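Local coordinates for thioredoxin domain-containing protein (Sinorhizobium meliloti, PDB 3U5R), which is of unknown function but has the thioredoxin fold of the AhpC/TSA family and may, like its relatives, act as an antioxidant oxidoreductase, at residues Pro44-Asn49 against Glu109-Val114; Leu76-Leu81 against Gly115-Ala120; Gly86-Gln91 against Ala180-Val185; Phe148-Asp151 against Arg155-Tyr158. All coordinates share one frame; numbering follows the deposited sequence.

Contact 1. Residues Pro44-Asn49 against Glu109-Val114; sequences PDAGGN and ETLERV
Ala46 and Leu111 bring the two backbones together, their CA atoms 5.6 Å apart, where the turn between strands 43-44 and 50-51 meets the first turn of helix 111-121. Asp45 to Gly48 form a type I beta turn, and Gly48, at phi 95°, takes a conformation that suits glycine. On the other side Thr110 is the N-cap: its OG1 accepts from Arg113 N at 3.1 Å. Leu111 carries the contact. With CG anti to the backbone N (chi1 180°), its branched end reaches across to the turn, where CD1 lies 3.6 Å from Ala46 CA and CD2 3.8 Å from Asp45 O. Ala46 answers with its methyl, CB standing 4.0 Å from Leu111 CD1 and 3.6 Å from Leu111 O. Behind this front the Asp45 carboxylate braces its own turn, OD1 taking Asn49 N at 2.9 Å from above the carboxylate plane and Gly47 N more weakly. Leu111 also touches Lys129 of strand 127-129, whose backbone bonds to Pro44. No hydrogen bond spans the two segments. The polar groups serve locally, shaping the turn and capping the helix; the join is a small surface van der Waals contact of one leucine with turn backbone and methyl.

Contact 2. Residues Leu76-Leu81 against Gly115-Ala120; sequences LIREAL and GAEVKA
Arg78 and Glu117 reach toward each other from two helices and meet in a salt bridge, the one direct contact between these segments. Arg78 NH2 lies 3.3 Å from Glu117 OE1, and the hydrogen bond along that line is weak, bent to 136° at the hydrogen. NE of Arg78 is a little farther from the same oxygen, at 3.6 Å, while Glu117 OE2 stays 4.0 Å from NH2. One carboxylate oxygen therefore does most of the work, and the guanidinium and carboxylate planes, 53° apart, do not line up for a two-pronged grip. The long side chains are needed to span the gap, because the nearest CA atoms, those of Arg78 and Glu117, are 9.8 Å apart. Both chains bend on the way: Glu117 at chi2 (-65°), Arg78 at chi2 and chi3, and they cross at roughly a right angle. Farther out, the Arg78 guanidinium makes a cation-pi contact with Tyr121 and its side chain touches Tyr123, while Glu117 packs on Asn69 and Tyr127. With an alanine in place of Arg78, Glu117 would probably lose its charged mate across the gap, and Tyr121 its cation. This is a surface salt bridge between the N-terminal turn of helix 78-88 and the middle of helix 111-121, two helices that follow successive strands of the central sheet in this thioredoxin fold.

Contact 3. Residues Gly86-Gln91 against Ala180-Val185; sequences GDYAGQ and AAVDAV
Tyr88 meets helix 176-186 in two ways, through its ring face and through its hydroxyl. The apolar part is a CH-pi contact: CG1 of Val182 lies over one face of the ring, 4.0 Å from the centroid and 24° off the normal. It sits toward the rim, 3.7 Å from Tyr88 CE1. Val182 holds this methyl anti to its backbone N (chi1 176°). The polar part is a short hydrogen bond from Tyr88 OH to Asp183 OD1, 2.6 Å long. OD1 lies at the ring edge, in the ring plane, but the hydroxyl comes to it from above the carboxylate plane, 42° out. Asp183 does not leave its backbone pointed at the tyrosine, but chi1 brings the carboxylate round to the phenol, crossing the tyrosine at about a right angle. A phenylalanine instead of Tyr88 would probably keep the valine packing but leave Asp183 OD1 without this hydroxyl donor. Around the ring, Phe84 meets it with the planes oblique to each other and Leu186 touches it, while Asp87, the next residue back, makes a salt bridge to Arg179 that ties the same two helices together. Helix 78-88 thus packs through its C-terminal end against helix 176-186, which in turn lies on Leu149 of strand 146-150: helix-helix packing over the central sheet of a thioredoxin fold.

Contact 4. Residues Phe148-Asp151 against Arg155-Tyr158; sequences FLYD and RLVY
A classic beta bulge interrupts the hairpin of strands 146-150 and 156-160, at the edge of the central sheet: Val157 and Tyr158 both face Leu149. Leu149 O takes two donors, Val157 N at 2.8 Å, nearly along the C=O axis, and Tyr158 N at 3.2 Å, tilted from the carbonyl plane. Leu149 N returns an almost straight bond (179°) to Tyr158 O. The register then shifts by one, and Tyr150 pairs with Leu156 in a non-hydrogen-bonded pair. On their shared face Leu156 lays CD1 over the Tyr150 ring, 4.1 Å from its centroid, and the same methyl touches Phe148 CB and meets the phenyl ring near its edge. The other face carries Leu149 and Tyr158, packed CB to CB and covered by Ala181 of helix 176-186; the far end of Tyr158 bonds through OH to Gln161 O. At the turn, Asp151 N gives a hydrogen bond to Arg155 O, while the Arg155 side chain leads off to bond Glu153 O through NE. Asp151 CG sits between the backbone N and the carbonyl carbon (chi1 66°), which brings the carboxylate back over the turn, and OD1 accepts Arg155 N at 3.0 Å from above the carboxylate plane.

Contacts 1 and 2 share helix 111-121 and touch, Ala46 CB lying 3.4 Å from Gly115 CA. Contacts 2 and 3, their centres about 19 Å apart, are joined through helix 78-88 without touching. Contacts 3 and 4 touch where Val185 CG2 packs 3.5 Å from Val157 CG2. Along the chain the segments of contacts 1, 2 and 3 alternate; contacts 1 and 2 close before contact 4 opens, and its hairpin is nested inside the loop closed by contact 3. Contacts 1 and 4 lie on opposite sides of the chain's centre, their centres about 25 Å apart. Together they link helix 111-121 to the 43-51 hairpin, helix 78-88 to helices 111-121 and 176-186, and the last to one edge of the central sheet.

Contact 1. Residues Pro44-Asn49 against Glu109-Val114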
loop_
_atom_site.group_PDB
_atom_site.type_symbol
_atom_site.label_atom_id
_atom_site.label_comp_id
_atom_site.label_asym_id
_atom_site.label_seq_id
_atom_site.Cartn_x
_atom_site.Cartn_y
_atom_site.Cartn_z
ATOM N N PRO A 44 8.121 11.450 -4.473
ATOM C CA PRO A 44 7.434 12.394 -5.325
ATOM C C PRO A 44 6.190 11.741 -5.974
ATOM O O PRO A 44 6.225 10.536 -6.235
ATOM C CB PRO A 44 8.455 12.687 -6.410
ATOM C CG PRO A 44 9.291 11.304 -6.534
ATOM C CD PRO A 44 9.277 10.785 -5.094
ATOM N N ASP A 45 5.172 12.540 -6.278
ATOM C CA ASP A 45 4.085 12.121 -7.125
ATOM C C ASP A 45 4.371 12.538 -8.577
ATOM O O ASP A 45 5.492 13.088 -8.908
ATOM C CB ASP A 45 2.692 12.580 -6.596
ATOM C CG ASP A 45 2.413 14.067 -6.800
ATOM O OD1 ASP A 45 3.245 14.781 -7.420
ATOM O OD2 ASP A 45 1.331 14.527 -6.338
ATOM N N ALA A 46 3.443 12.263 -9.490
ATOM C CA ALA A 46 3.864 12.391 -10.918
ATOM C C ALA A 46 3.857 13.851 -11.335
ATOM O O ALA A 46 4.290 14.185 -12.469
ATOM C CB ALA A 46 2.919 11.613 -11.849
ATOM N N GLY A 47 3.310 14.724 -10.470
ATOM C CA GLY A 47 3.552 16.169 -10.684
ATOM C C GLY A 47 4.827 16.741 -10.063
ATOM O O GLY A 47 5.107 17.951 -10.195
ATOM N N GLY A 48 5.541 15.942 -9.287
ATOM C CA GLY A 48 6.694 16.436 -8.558
ATOM C C GLY A 48 6.461 16.880 -7.116
ATOM O O GLY A 48 7.439 17.221 -6.407
ATOM N N ASN A 49 5.212 16.816 -6.624
ATOM C CA ASN A 49 4.933 17.219 -5.254
ATOM C C ASN A 49 5.596 16.176 -4.389
ATOM O O ASN A 49 5.485 14.975 -4.675
ATOM C CB ASN A 49 3.438 17.159 -4.968
ATOM C CG ASN A 49 2.635 18.044 -5.895
ATOM O OD1 ASN A 49 1.874 17.538 -6.743
ATOM N ND2 ASN A 49 2.740 19.361 -5.713
ATOM N N GLU A 109 6.260 0.796 -15.173
ATOM C CA GLU A 109 6.384 1.225 -13.740
ATOM C C GLU A 109 7.008 2.613 -13.579
ATOM O O GLU A 109 7.306 3.055 -12.452
ATOM C CB GLU A 109 7.204 0.205 -12.922
ATOM C CG GLU A 109 6.682 -1.229 -13.032
ATOM C CD GLU A 109 5.336 -1.487 -12.300
ATOM O OE1 GLU A 109 4.459 -0.599 -12.238
ATOM O OE2 GLU A 109 5.131 -2.626 -11.800
ATOM N N THR A 110 7.143 3.364 -14.670
ATOM C CA THR A 110 7.671 4.746 -14.549
ATOM C C THR A 110 6.744 5.709 -13.736
ATOM O O THR A 110 5.505 5.543 -13.632
ATOM C CB THR A 110 7.911 5.362 -15.920
ATOM O OG1 THR A 110 6.652 5.495 -16.562
ATOM C CG2 THR A 110 8.858 4.513 -16.792
ATOM N N LEU A 111 7.358 6.740 -13.167
ATOM C CA LEU A 111 6.619 7.805 -12.504
ATOM C C LEU A 111 5.509 8.350 -13.456
ATOM O O LEU A 111 4.349 8.572 -13.068
ATOM C CB LEU A 111 7.632 8.928 -12.113
ATOM C CG LEU A 111 6.967 10.135 -11.404
ATOM C CD1 LEU A 111 6.066 9.621 -10.260
ATOM C CD2 LEU A 111 7.998 11.104 -10.893
ATOM N N GLU A 112 5.824 8.487 -14.733
ATOM C CA GLU A 112 4.859 8.965 -15.694
ATOM C C GLU A 112 3.650 8.018 -15.779
ATOM O O GLU A 112 2.560 8.465 -15.765
ATOM C CB GLU A 112 5.546 9.117 -17.057
ATOM C CG GLU A 112 4.749 9.686 -18.154
ATOM C CD GLU A 112 3.784 8.706 -18.720
ATOM O OE1 GLU A 112 4.172 7.579 -19.021
ATOM O OE2 GLU A 112 2.609 9.043 -18.817
ATOM N N ARG A 113 3.902 6.717 -15.822
ATOM C CA ARG A 113 2.878 5.695 -15.784
ATOM C C ARG A 113 2.095 5.702 -14.457
ATOM O O ARG A 113 0.931 5.537 -14.423
ATOM C CB ARG A 113 3.427 4.329 -16.120
ATOM C CG ARG A 113 3.699 4.120 -17.587
ATOM C CD ARG A 113 2.472 4.126 -18.417
ATOM N NE ARG A 113 2.298 5.425 -19.035
ATOM C CZ ARG A 113 1.178 5.901 -19.563
ATOM N NH1 ARG A 113 0.097 5.185 -19.596
ATOM N NH2 ARG A 113 1.132 7.108 -20.048
ATOM N N VAL A 114 2.798 5.937 -13.377
ATOM C CA VAL A 114 2.158 6.033 -12.111
ATOM C C VAL A 114 1.150 7.164 -12.189
ATOM O O VAL A 114 0.052 6.994 -11.802
ATOM C CB VAL A 114 3.167 6.320 -11.004
ATOM C CG1 VAL A 114 2.518 7.044 -9.887
ATOM C CG2 VAL A 114 3.860 5.067 -10.548
#

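Contact 2. Residues Leu76-Leu81 against Gly115-Ala120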
loop_
_atom_site.group_PDB
_atom_site.type_symbol
_atom_site.label_atom_id
_atom_site.label_comp_id
_atom_site.label_asym_id
_atom_site.label_seq_id
_atom_site.Cartn_x
_atom_site.Cartn_y
_atom_site.Cartn_z
ATOM N N LEU A 76 -6.147 -7.098 -9.948
ATOM C CA LEU A 76 -7.324 -7.621 -9.239
ATOM C C LEU A 76 -8.059 -6.629 -8.277
ATOM O O LEU A 76 -9.307 -6.614 -8.220
ATOM C CB LEU A 76 -6.931 -8.878 -8.456
ATOM C CG LEU A 76 -8.064 -9.558 -7.703
ATOM C CD1 LEU A 76 -9.033 -10.375 -8.606
ATOM C CD2 LEU A 76 -7.414 -10.458 -6.663
ATOM N N ILE A 77 -7.329 -5.830 -7.489
ATOM C CA ILE A 77 -7.948 -5.090 -6.399
ATOM C C ILE A 77 -7.917 -3.580 -6.693
ATOM O O ILE A 77 -8.209 -2.757 -5.844
ATOM C CB ILE A 77 -7.186 -5.319 -5.098
ATOM C CG1 ILE A 77 -5.724 -4.856 -5.319
ATOM C CG2 ILE A 77 -7.222 -6.774 -4.699
ATOM C CD1 ILE A 77 -4.932 -4.847 -4.031
ATOM N N ARG A 78 -7.512 -3.168 -7.864
ATOM C CA ARG A 78 -7.302 -1.771 -8.115
ATOM C C ARG A 78 -8.562 -0.889 -8.003
ATOM O O ARG A 78 -8.553 0.121 -7.364
ATOM C CB ARG A 78 -6.499 -1.605 -9.389
ATOM C CG ARG A 78 -6.809 -0.527 -10.276
ATOM C CD ARG A 78 -6.775 -1.032 -11.725
ATOM N NE ARG A 78 -5.461 -1.153 -12.289
ATOM C CZ ARG A 78 -5.179 -1.674 -13.462
ATOM N NH1 ARG A 78 -6.105 -2.193 -14.226
ATOM N NH2 ARG A 78 -3.941 -1.691 -13.853
ATOM N N GLU A 79 -9.646 -1.353 -8.557
ATOM C CA GLU A 79 -10.882 -0.651 -8.415
ATOM C C GLU A 79 -11.339 -0.597 -6.930
ATOM O O GLU A 79 -11.797 0.373 -6.474
ATOM C CB GLU A 79 -11.918 -1.272 -9.318
ATOM C CG GLU A 79 -11.625 -1.107 -10.803
ATOM C CD GLU A 79 -10.557 -2.081 -11.374
ATOM O OE1 GLU A 79 -10.129 -3.059 -10.707
ATOM O OE2 GLU A 79 -10.139 -1.837 -12.537
ATOM N N ALA A 80 -11.197 -1.697 -6.230
ATOM C CA ALA A 80 -11.527 -1.806 -4.841
ATOM C C ALA A 80 -10.671 -0.936 -3.956
ATOM O O ALA A 80 -11.127 -0.404 -3.055
ATOM C CB ALA A 80 -11.488 -3.165 -4.409
ATOM N N LEU A 81 -9.427 -0.812 -4.277
ATOM C CA LEU A 81 -8.552 0.003 -3.471
ATOM C C LEU A 81 -8.922 1.489 -3.589
ATOM O O LEU A 81 -8.886 2.233 -2.603
ATOM C CB LEU A 81 -7.134 -0.217 -3.959
ATOM C CG LEU A 81 -6.014 0.576 -3.268
ATOM C CD1 LEU A 81 -6.052 0.245 -1.760
ATOM C CD2 LEU A 81 -4.640 0.127 -3.903
ATOM N N GLY A 115 1.545 8.306 -12.751
ATOM C CA GLY A 115 0.610 9.416 -12.962
ATOM C C GLY A 115 -0.588 9.056 -13.874
ATOM O O GLY A 115 -1.733 9.459 -13.595
ATOM N N ALA A 116 -0.328 8.297 -14.937
ATOM C CA ALA A 116 -1.438 7.874 -15.787
ATOM C C ALA A 116 -2.336 6.877 -14.958
ATOM O O ALA A 116 -3.572 6.927 -15.074
ATOM C CB ALA A 116 -0.899 7.172 -17.076
ATOM N N GLU A 117 -1.751 5.987 -14.144
ATOM C CA GLU A 117 -2.645 5.077 -13.322
ATOM C C GLU A 117 -3.608 5.843 -12.457
ATOM O O GLU A 117 -4.753 5.420 -12.348
ATOM C CB GLU A 117 -1.941 4.208 -12.252
ATOM C CG GLU A 117 -1.214 2.982 -12.588
ATOM C CD GLU A 117 -2.049 1.850 -13.141
ATOM O OE1 GLU A 117 -2.589 0.967 -12.382
ATOM O OE2 GLU A 117 -2.083 1.852 -14.387
ATOM N N VAL A 118 -3.137 6.915 -11.800
ATOM C CA VAL A 118 -3.986 7.720 -10.934
ATOM C C VAL A 118 -5.251 8.201 -11.694
ATOM O O VAL A 118 -6.417 8.043 -11.229
ATOM C CB VAL A 118 -3.206 8.946 -10.344
ATOM C CG1 VAL A 118 -4.204 9.951 -9.674
ATOM C CG2 VAL A 118 -2.043 8.511 -9.351
ATOM N N LYS A 119 -5.044 8.808 -12.857
ATOM C CA LYS A 119 -6.205 9.333 -13.642
ATOM C C LYS A 119 -7.084 8.192 -14.137
ATOM O O LYS A 119 -8.300 8.305 -14.100
ATOM C CB LYS A 119 -5.716 10.093 -14.893
ATOM C CG LYS A 119 -4.597 11.091 -14.644
ATOM C CD LYS A 119 -4.367 11.939 -15.919
ATOM C CE LYS A 119 -3.799 13.325 -15.587
ATOM N NZ LYS A 119 -4.912 14.355 -15.462
ATOM N N ALA A 120 -6.485 7.094 -14.604
ATOM C CA ALA A 120 -7.278 6.021 -15.256
ATOM C C ALA A 120 -8.140 5.300 -14.226
ATOM O O ALA A 120 -9.274 4.921 -14.529
ATOM C CB ALA A 120 -6.370 5.013 -15.967
#

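Contact 3. Residues Gly86-Gln91 against Ala180-Val185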
loop_
_atom_site.group_PDB
_atom_site.type_symbol
_atom_site.label_atom_id
_atom_site.label_comp_id
_atom_site.label_asym_id
_atom_site.label_seq_id
_atom_site.Cartn_x
_atom_site.Cartn_y
_atom_site.Cartn_z
ATOM N N GLY A 86 -11.299 6.059 -0.925
ATOM C CA GLY A 86 -12.356 7.089 -0.997
ATOM C C GLY A 86 -13.378 6.927 0.134
ATOM O O GLY A 86 -13.757 7.918 0.809
ATOM N N ASP A 87 -13.795 5.702 0.408
ATOM C CA ASP A 87 -14.783 5.462 1.442
ATOM C C ASP A 87 -14.307 6.055 2.786
ATOM O O ASP A 87 -15.124 6.485 3.568
ATOM C CB ASP A 87 -14.972 3.955 1.699
ATOM C CG ASP A 87 -15.919 3.273 0.713
ATOM O OD1 ASP A 87 -16.567 4.018 -0.061
ATOM O OD2 ASP A 87 -15.951 1.992 0.697
ATOM N N TYR A 88 -13.008 5.920 3.087
ATOM C CA TYR A 88 -12.473 6.332 4.399
ATOM C C TYR A 88 -11.902 7.750 4.441
ATOM O O TYR A 88 -11.468 8.236 5.528
ATOM C CB TYR A 88 -11.363 5.368 4.857
ATOM C CG TYR A 88 -11.954 4.099 5.431
ATOM C CD1 TYR A 88 -12.423 4.032 6.732
ATOM C CD2 TYR A 88 -12.082 3.001 4.647
ATOM C CE1 TYR A 88 -12.986 2.833 7.241
ATOM C CE2 TYR A 88 -12.618 1.813 5.125
ATOM C CZ TYR A 88 -13.073 1.729 6.390
ATOM O OH TYR A 88 -13.589 0.511 6.784
ATOM N N ALA A 89 -11.851 8.395 3.279
ATOM C CA ALA A 89 -11.279 9.770 3.212
ATOM C C ALA A 89 -12.203 10.670 4.038
ATOM O O ALA A 89 -13.419 10.730 3.818
ATOM C CB ALA A 89 -11.142 10.283 1.699
ATOM N N GLY A 90 -11.678 11.305 5.065
ATOM C CA GLY A 90 -12.607 12.081 5.892
ATOM C C GLY A 90 -13.036 11.336 7.142
ATOM O O GLY A 90 -13.615 11.972 8.040
ATOM N N GLN A 91 -12.754 10.019 7.240
ATOM C CA GLN A 91 -13.047 9.256 8.474
ATOM C C GLN A 91 -11.775 9.112 9.344
ATOM O O GLN A 91 -11.852 8.667 10.461
ATOM C CB GLN A 91 -13.582 7.876 8.193
ATOM C CG GLN A 91 -14.895 7.990 7.438
ATOM C CD GLN A 91 -15.768 6.853 7.758
ATOM O OE1 GLN A 91 -16.487 6.878 8.766
ATOM N NE2 GLN A 91 -15.691 5.807 6.934
ATOM N N ALA A 180 -11.821 -4.180 8.153
ATOM C CA ALA A 180 -11.973 -4.512 9.571
ATOM C C ALA A 180 -10.834 -3.922 10.436
ATOM O O ALA A 180 -11.099 -3.342 11.496
ATOM C CB ALA A 180 -12.127 -6.071 9.773
ATOM N N ALA A 181 -9.596 -4.008 9.967
ATOM C CA ALA A 181 -8.418 -3.462 10.674
ATOM C C ALA A 181 -8.505 -1.906 10.806
ATOM O O ALA A 181 -8.339 -1.346 11.892
ATOM C CB ALA A 181 -7.131 -3.876 9.932
ATOM N N VAL A 182 -8.837 -1.216 9.712
ATOM C CA VAL A 182 -9.024 0.234 9.777
ATOM C C VAL A 182 -10.124 0.655 10.759
ATOM O O VAL A 182 -9.907 1.575 11.580
ATOM C CB VAL A 182 -9.288 0.840 8.360
ATOM C CG1 VAL A 182 -9.571 2.370 8.503
ATOM C CG2 VAL A 182 -8.052 0.599 7.504
ATOM N N ASP A 183 -11.286 -0.035 10.691
ATOM C CA ASP A 183 -12.407 0.227 11.581
ATOM C C ASP A 183 -11.954 0.090 13.067
ATOM O O ASP A 183 -12.295 0.929 13.891
ATOM C CB ASP A 183 -13.525 -0.775 11.351
ATOM C CG ASP A 183 -14.306 -0.513 10.014
ATOM O OD1 ASP A 183 -14.096 0.537 9.364
ATOM O OD2 ASP A 183 -15.149 -1.341 9.632
ATOM N N ALA A 184 -11.254 -1.000 13.388
ATOM C CA ALA A 184 -10.748 -1.250 14.710
ATOM C C ALA A 184 -9.837 -0.072 15.110
ATOM O O ALA A 184 -9.954 0.480 16.235
ATOM C CB ALA A 184 -9.913 -2.552 14.706
ATOM N N VAL A 185 -8.878 0.281 14.261
ATOM C CA VAL A 185 -7.974 1.406 14.614
ATOM C C VAL A 185 -8.788 2.699 14.839
ATOM O O VAL A 185 -8.564 3.443 15.829
ATOM C CB VAL A 185 -6.872 1.732 13.535
ATOM C CG1 VAL A 185 -6.130 3.055 13.891
ATOM C CG2 VAL A 185 -5.886 0.551 13.367
#

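Contact 4. Residues Phe148-Asp151 against Arg155-Tyr158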
loop_
_atom_site.group_PDB
_atom_site.type_symbol
_atom_site.label_atom_id
_atom_site.label_comp_id
_atom_site.label_asym_id
_atom_site.label_seq_id
_atom_site.Cartn_x
_atom_site.Cartn_y
_atom_site.Cartn_z
ATOM N N PHE A 148 0.693 -2.072 4.829
ATOM C CA PHE A 148 1.155 -1.871 6.209
ATOM C C PHE A 148 0.230 -0.813 6.824
ATOM O O PHE A 148 0.241 0.342 6.363
ATOM C CB PHE A 148 2.602 -1.308 6.213
ATOM C CG PHE A 148 3.686 -2.212 5.609
ATOM C CD1 PHE A 148 3.842 -2.378 4.230
ATOM C CD2 PHE A 148 4.632 -2.837 6.449
ATOM C CE1 PHE A 148 4.836 -3.199 3.706
ATOM C CE2 PHE A 148 5.659 -3.608 5.946
ATOM C CZ PHE A 148 5.794 -3.807 4.566
ATOM N N LEU A 149 -0.560 -1.153 7.854
ATOM C CA LEU A 149 -1.419 -0.202 8.477
ATOM C C LEU A 149 -0.809 0.226 9.841
ATOM O O LEU A 149 -0.491 -0.665 10.659
ATOM C CB LEU A 149 -2.826 -0.810 8.757
ATOM C CG LEU A 149 -3.890 0.131 9.359
ATOM C CD1 LEU A 149 -4.278 1.276 8.346
ATOM C CD2 LEU A 149 -5.069 -0.689 9.698
ATOM N N TYR A 150 -0.769 1.545 10.078
ATOM C CA TYR A 150 -0.264 2.160 11.308
ATOM C C TYR A 150 -1.368 2.903 12.055
ATOM O O TYR A 150 -2.274 3.487 11.432
ATOM C CB TYR A 150 0.849 3.145 10.982
ATOM C CG TYR A 150 1.969 2.419 10.300
ATOM C CD1 TYR A 150 2.956 1.769 11.056
ATOM C CD2 TYR A 150 2.010 2.333 8.882
ATOM C CE1 TYR A 150 3.999 1.092 10.429
ATOM C CE2 TYR A 150 3.032 1.577 8.227
ATOM C CZ TYR A 150 4.009 0.976 9.027
ATOM O OH TYR A 150 5.005 0.226 8.418
ATOM N N ASP A 151 -1.220 2.981 13.379
ATOM C CA ASP A 151 -2.133 3.736 14.228
ATOM C C ASP A 151 -1.658 5.119 14.452
ATOM O O ASP A 151 -0.727 5.608 13.777
ATOM C CB ASP A 151 -2.390 2.962 15.545
ATOM C CG ASP A 151 -1.101 2.862 16.426
ATOM O OD1 ASP A 151 -0.078 3.546 16.133
ATOM O OD2 ASP A 151 -1.141 2.103 17.392
ATOM N N ARG A 155 2.584 3.079 14.886
ATOM C CA ARG A 155 3.094 1.750 15.132
ATOM C C ARG A 155 2.323 0.746 14.263
ATOM O O ARG A 155 1.085 0.873 14.141
ATOM C CB ARG A 155 2.913 1.345 16.597
ATOM C CG ARG A 155 3.357 2.436 17.576
ATOM C CD ARG A 155 4.839 2.911 17.319
ATOM N NE ARG A 155 5.125 4.131 18.120
ATOM C CZ ARG A 155 5.729 4.172 19.342
ATOM N NH1 ARG A 155 6.218 3.051 19.958
ATOM N NH2 ARG A 155 5.863 5.369 19.966
ATOM N N LEU A 156 3.024 -0.261 13.742
ATOM C CA LEU A 156 2.366 -1.204 12.803
ATOM C C LEU A 156 1.322 -2.065 13.499
ATOM O O LEU A 156 1.629 -2.756 14.483
ATOM C CB LEU A 156 3.397 -2.111 12.134
ATOM C CG LEU A 156 2.914 -3.121 11.062
ATOM C CD1 LEU A 156 2.455 -2.404 9.784
ATOM C CD2 LEU A 156 4.077 -4.094 10.711
ATOM N N VAL A 157 0.078 -2.028 13.024
ATOM C CA VAL A 157 -0.992 -2.807 13.634
ATOM C C VAL A 157 -1.562 -3.845 12.743
ATOM O O VAL A 157 -2.198 -4.784 13.236
ATOM C CB VAL A 157 -2.163 -1.946 14.141
ATOM C CG1 VAL A 157 -1.738 -1.127 15.443
ATOM C CG2 VAL A 157 -2.691 -0.907 13.022
ATOM N N TYR A 158 -1.389 -3.693 11.420
ATOM C CA TYR A 158 -1.852 -4.763 10.537
ATOM C C TYR A 158 -0.913 -4.822 9.360
ATOM O O TYR A 158 -0.526 -3.774 8.832
ATOM C CB TYR A 158 -3.322 -4.531 10.055
ATOM C CG TYR A 158 -3.809 -5.569 9.027
ATOM C CD1 TYR A 158 -4.465 -6.728 9.457
ATOM C CD2 TYR A 158 -3.603 -5.405 7.649
ATOM C CE1 TYR A 158 -4.927 -7.716 8.535
ATOM C CE2 TYR A 158 -4.082 -6.391 6.688
ATOM C CZ TYR A 158 -4.719 -7.519 7.151
ATOM O OH TYR A 158 -5.151 -8.478 6.325
#